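Local coordinates for protein putative sugar kinase PH1459 (Pyrococcus horikoshii, PDB 3EWM) that probably phosphorylates a sugar, perhaps fructose, at the expense of ATP, as a member of the PfkB family of carbohydrate kinases, at residues S44-K49 with L253-L258; G246-A251 with W286-K291. All coordinates share one frame; numbering follows the deposited sequence.

Interaction 1: residues S44-K49 with L253-L258; sequences SRLGVK and LLVGIL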
# COMPACT_ATOMS: atom_id res chain seq x y z
N SER A 44 -5.74 0.00 26.72
CA SER A 44 -7.09 -0.52 26.88
C SER A 44 -7.10 -1.91 27.49
O SER A 44 -7.88 -2.17 28.39
CB SER A 44 -7.84 -0.52 25.55
OG SER A 44 -9.17 -0.95 25.76
N ARG A 45 -6.22 -2.79 27.03
CA ARG A 45 -6.16 -4.14 27.57
C ARG A 45 -5.79 -4.21 29.04
O ARG A 45 -6.24 -5.10 29.77
CB ARG A 45 -5.22 -4.99 26.75
CG ARG A 45 -5.82 -5.34 25.43
CD ARG A 45 -5.09 -6.46 24.85
NE ARG A 45 -5.50 -6.75 23.49
CZ ARG A 45 -4.75 -7.45 22.66
NH1 ARG A 45 -3.58 -7.90 23.09
NH2 ARG A 45 -5.15 -7.70 21.42
N LEU A 46 -4.98 -3.25 29.47
CA LEU A 46 -4.61 -3.08 30.86
C LEU A 46 -5.70 -2.41 31.72
O LEU A 46 -5.48 -2.15 32.90
CB LEU A 46 -3.31 -2.27 30.94
CG LEU A 46 -2.13 -2.93 30.25
CD1 LEU A 46 -0.89 -2.07 30.38
CD2 LEU A 46 -1.89 -4.31 30.85
N GLY A 47 -6.84 -2.11 31.11
CA GLY A 47 -8.03 -1.62 31.82
C GLY A 47 -8.17 -0.11 31.92
O GLY A 47 -8.99 0.40 32.70
N VAL A 48 -7.37 0.61 31.12
CA VAL A 48 -7.33 2.06 31.19
C VAL A 48 -7.98 2.66 29.93
O VAL A 48 -7.76 2.15 28.84
CB VAL A 48 -5.88 2.57 31.34
CG1 VAL A 48 -5.77 4.06 31.12
CG2 VAL A 48 -5.34 2.19 32.71
N LYS A 49 -8.79 3.71 30.11
CA LYS A 49 -9.40 4.44 28.98
C LYS A 49 -8.32 4.89 28.00
O LYS A 49 -7.36 5.57 28.38
CB LYS A 49 -10.18 5.67 29.45
CG LYS A 49 -11.58 5.39 29.96
CD LYS A 49 -12.24 6.70 30.47
CE LYS A 49 -11.83 7.04 31.90
NZ LYS A 49 -12.71 8.11 32.51
N LEU A 253 4.21 0.86 30.73
CA LEU A 253 4.92 1.95 31.37
C LEU A 253 3.97 3.10 31.64
O LEU A 253 3.97 3.68 32.73
CB LEU A 253 6.08 2.42 30.50
CG LEU A 253 7.09 3.27 31.26
CD1 LEU A 253 7.91 2.38 32.19
CD2 LEU A 253 7.99 4.01 30.29
N LEU A 254 3.17 3.41 30.63
CA LEU A 254 2.22 4.51 30.68
C LEU A 254 1.11 4.23 31.67
O LEU A 254 0.78 5.09 32.48
CB LEU A 254 1.66 4.78 29.28
CG LEU A 254 2.73 5.22 28.27
CD1 LEU A 254 2.08 5.78 27.02
CD2 LEU A 254 3.69 6.25 28.89
N VAL A 255 0.54 3.04 31.61
CA VAL A 255 -0.47 2.64 32.60
C VAL A 255 0.12 2.65 34.03
O VAL A 255 -0.51 3.17 34.94
CB VAL A 255 -1.13 1.29 32.24
CG1 VAL A 255 -1.98 0.79 33.38
CG2 VAL A 255 -2.02 1.47 30.98
N GLY A 256 1.33 2.11 34.19
CA GLY A 256 2.06 2.16 35.47
C GLY A 256 2.22 3.56 36.03
O GLY A 256 1.89 3.83 37.20
N ILE A 257 2.73 4.45 35.20
CA ILE A 257 2.90 5.84 35.57
C ILE A 257 1.55 6.47 35.97
O ILE A 257 1.44 7.20 36.96
CB ILE A 257 3.57 6.62 34.42
CG1 ILE A 257 5.03 6.21 34.30
CG2 ILE A 257 3.43 8.14 34.63
CD1 ILE A 257 5.67 6.52 32.96
N LEU A 258 0.51 6.17 35.18
CA LEU A 258 -0.82 6.67 35.49
C LEU A 258 -1.34 6.15 36.84
O LEU A 258 -1.92 6.90 37.62
CB LEU A 258 -1.79 6.29 34.37
CG LEU A 258 -3.24 6.78 34.54
CD1 LEU A 258 -3.35 8.28 34.18
CD2 LEU A 258 -4.15 5.94 33.68

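Interaction 2: residues G246-A251 with W286-K291; sequences GDAFMA and WSTPRK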
# COMPACT_ATOMS: atom_id res chain seq x y z
N GLY A 246 7.46 -4.42 22.51
CA GLY A 246 7.90 -3.05 22.71
C GLY A 246 6.71 -2.15 22.98
O GLY A 246 6.73 -1.31 23.89
N ASP A 247 5.67 -2.33 22.20
CA ASP A 247 4.45 -1.54 22.38
C ASP A 247 3.68 -1.97 23.63
O ASP A 247 3.06 -1.14 24.28
CB ASP A 247 3.60 -1.58 21.14
CG ASP A 247 4.28 -0.90 19.97
OD1 ASP A 247 5.08 0.04 20.19
OD2 ASP A 247 4.03 -1.31 18.83
N ALA A 248 3.69 -3.27 23.93
CA ALA A 248 3.18 -3.80 25.19
C ALA A 248 3.92 -3.15 26.37
O ALA A 248 3.30 -2.68 27.33
CB ALA A 248 3.35 -5.29 25.23
N PHE A 249 5.25 -3.14 26.29
CA PHE A 249 6.07 -2.49 27.28
C PHE A 249 5.70 -1.01 27.44
O PHE A 249 5.51 -0.54 28.56
CB PHE A 249 7.55 -2.66 26.91
CG PHE A 249 8.46 -1.79 27.71
CD1 PHE A 249 8.85 -2.17 28.98
CD2 PHE A 249 8.94 -0.61 27.18
CE1 PHE A 249 9.70 -1.36 29.74
CE2 PHE A 249 9.79 0.21 27.92
CZ PHE A 249 10.17 -0.18 29.21
N MSE A 250 5.58 -0.28 26.33
CA MSE A 250 5.17 1.13 26.41
C MSE A 250 3.83 1.28 27.11
O MSE A 250 3.68 2.11 28.01
CB MSE A 250 5.11 1.78 25.01
CG MSE A 250 4.82 3.28 25.02
SE MSE A 250 6.02 4.29 26.19
CE MSE A 250 6.51 5.74 24.95
N ALA A 251 2.85 0.48 26.69
CA ALA A 251 1.53 0.52 27.32
C ALA A 251 1.63 0.33 28.84
O ALA A 251 1.09 1.12 29.60
CB ALA A 251 0.62 -0.53 26.70
N TRP A 286 -0.42 -6.55 18.52
CA TRP A 286 -1.21 -6.27 19.73
C TRP A 286 -1.12 -7.45 20.67
O TRP A 286 -2.02 -8.30 20.74
CB TRP A 286 -2.69 -6.02 19.41
CG TRP A 286 -2.94 -4.83 18.56
CD1 TRP A 286 -2.03 -3.90 18.15
CD2 TRP A 286 -4.20 -4.42 18.04
NE1 TRP A 286 -2.64 -2.94 17.40
CE2 TRP A 286 -3.98 -3.23 17.31
CE3 TRP A 286 -5.50 -4.94 18.10
CZ2 TRP A 286 -5.00 -2.53 16.67
CZ3 TRP A 286 -6.53 -4.24 17.45
CH2 TRP A 286 -6.27 -3.06 16.74
N SER A 287 -0.01 -7.51 21.38
CA SER A 287 0.30 -8.68 22.17
C SER A 287 0.17 -8.42 23.68
O SER A 287 0.39 -9.33 24.48
CB SER A 287 1.69 -9.18 21.81
OG SER A 287 2.65 -8.30 22.31
N THR A 288 -0.21 -7.21 24.07
CA THR A 288 -0.32 -6.86 25.49
C THR A 288 -1.32 -7.82 26.15
O THR A 288 -2.42 -7.98 25.64
CB THR A 288 -0.85 -5.43 25.70
OG1 THR A 288 0.02 -4.51 25.04
CG2 THR A 288 -0.94 -5.09 27.21
N PRO A 289 -0.94 -8.46 27.26
CA PRO A 289 -1.90 -9.30 27.98
C PRO A 289 -3.02 -8.46 28.60
O PRO A 289 -2.85 -7.27 28.83
CB PRO A 289 -1.05 -9.94 29.07
CG PRO A 289 0.08 -8.94 29.29
CD PRO A 289 0.39 -8.48 27.90
N ARG A 290 -4.14 -9.11 28.85
CA ARG A 290 -5.27 -8.44 29.47
C ARG A 290 -5.07 -8.28 30.97
O ARG A 290 -4.39 -9.10 31.61
CB ARG A 290 -6.56 -9.21 29.16
CG ARG A 290 -6.73 -9.44 27.66
CD ARG A 290 -8.16 -9.62 27.25
NE ARG A 290 -8.35 -9.01 25.93
CZ ARG A 290 -8.77 -7.76 25.73
NH1 ARG A 290 -9.08 -6.96 26.74
NH2 ARG A 290 -8.88 -7.32 24.49
N LYS A 291 -5.65 -7.22 31.51
CA LYS A 291 -5.70 -6.97 32.94
C LYS A 291 -6.05 -8.25 33.72
O LYS A 291 -5.39 -8.58 34.71
CB LYS A 291 -6.72 -5.86 33.23
CG LYS A 291 -6.95 -5.62 34.69
CD LYS A 291 -7.65 -4.31 34.93
CE LYS A 291 -7.90 -4.11 36.41
NZ LYS A 291 -8.26 -2.71 36.73

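Interaction 1: residues S44-K49 with L253-L258
Val255, on helix 245-259, sets its two methyl groups against Leu46 and Val48 at the turn that follows helix 35-45. Its CG2 lies 3.8 Å from Leu46 CD1, and the two side chains cross at a slant. Val48 packs on an adjacent side of Val255 and runs past it in the reverse direction, with Val48 CG2 3.7 Å from Val255 CG1. The rotamer of Val48 splits its work: CG2, anti to the carbonyl carbon, faces Val255, while CG1, trans to the backbone N (chi1 168°), goes to the next turn of the helix. There it meets Leu258 tip to tip, Val48 CG1 standing 3.6 Å from Leu258 CD2. Val255 and Leu258 are three residues apart and so occupy neighbouring positions on one face of the helix.

The turn is a Schellman motif. Gly47 takes a positive phi of 93°, and its N bonds back to Ser44 O at 2.9 Å. This reversal ends the helix and lets Leu46 and Val48 both face helix 245-259. Ile4 of strand 3-7 touches both Val48 and Val255, placing the contact against the central sheet. With no hydrogen bond or charge pair across it, the contact rests on the fit of branched aliphatic groups, buried except at Leu258, which keeps some exposure.

Interaction 2: residues G246-A251 with W286-K291
Thr288 lays its hydroxyl against the backbone of helix 245-259 at Ala248. Its OG1 lies 3.2 Å from Ala248 CA and 3.4 Å from Ala248 CB, a close polar-to-carbon approach with no hydrogen bond across the two segments. With OG1 anti to the carbonyl carbon (chi1 -57°), the oxygen rather than CG2 meets Ala248. Ala251, one turn further on, adds a looser touch, its CB 4.4 Å from Thr288 OG1. Ser287 closes in beside Ala248, with OG 4.3 Å from Ala248 CB. The small Ala248 is consistent with so close an approach: the Ala248 and Thr288 CA atoms are 4.7 Å apart.

Further out, Thr288 O accepts hydrogen bonds from Arg45 NH1 and Lys282 NZ, which hold the loop from the side of its main chain. Ser279 of helix 265-279 touches both Ala248 and Ser287. Asn38 of helix 35-45 bonds Asp247 through ND2 and Trp286 through OD1, bridging the two segments. Ala248 is about 9 Å, side chain to side chain, from the ATP-binding Lys190. Gly246 and Asp247 close the GAGD sequence motif of the PfkB family, within which helix 245-259 begins; in relatives the motif lies at the phosphoryl-transfer site.

Interactions 1 and 2 have centres 9 Å apart and share helix 245-259: residues 246-251 serve interaction 2, and 253-258, further along, serve interaction 1. Along the chain the order is 44-49, 246-251, 253-258, 286-291, so the two contacts interlace. They also meet directly, Arg45 O probably taking a hydrogen bond from Lys291 N at 2.8 Å and Leu46 CD2 packing 3.7 Å from Pro289 O. The end of helix 35-45 and the loop before helix 291-294 are thus tied to each other as well as packed on one helix, bringing together N-terminal and C-terminal parts of the PfkB-family chain.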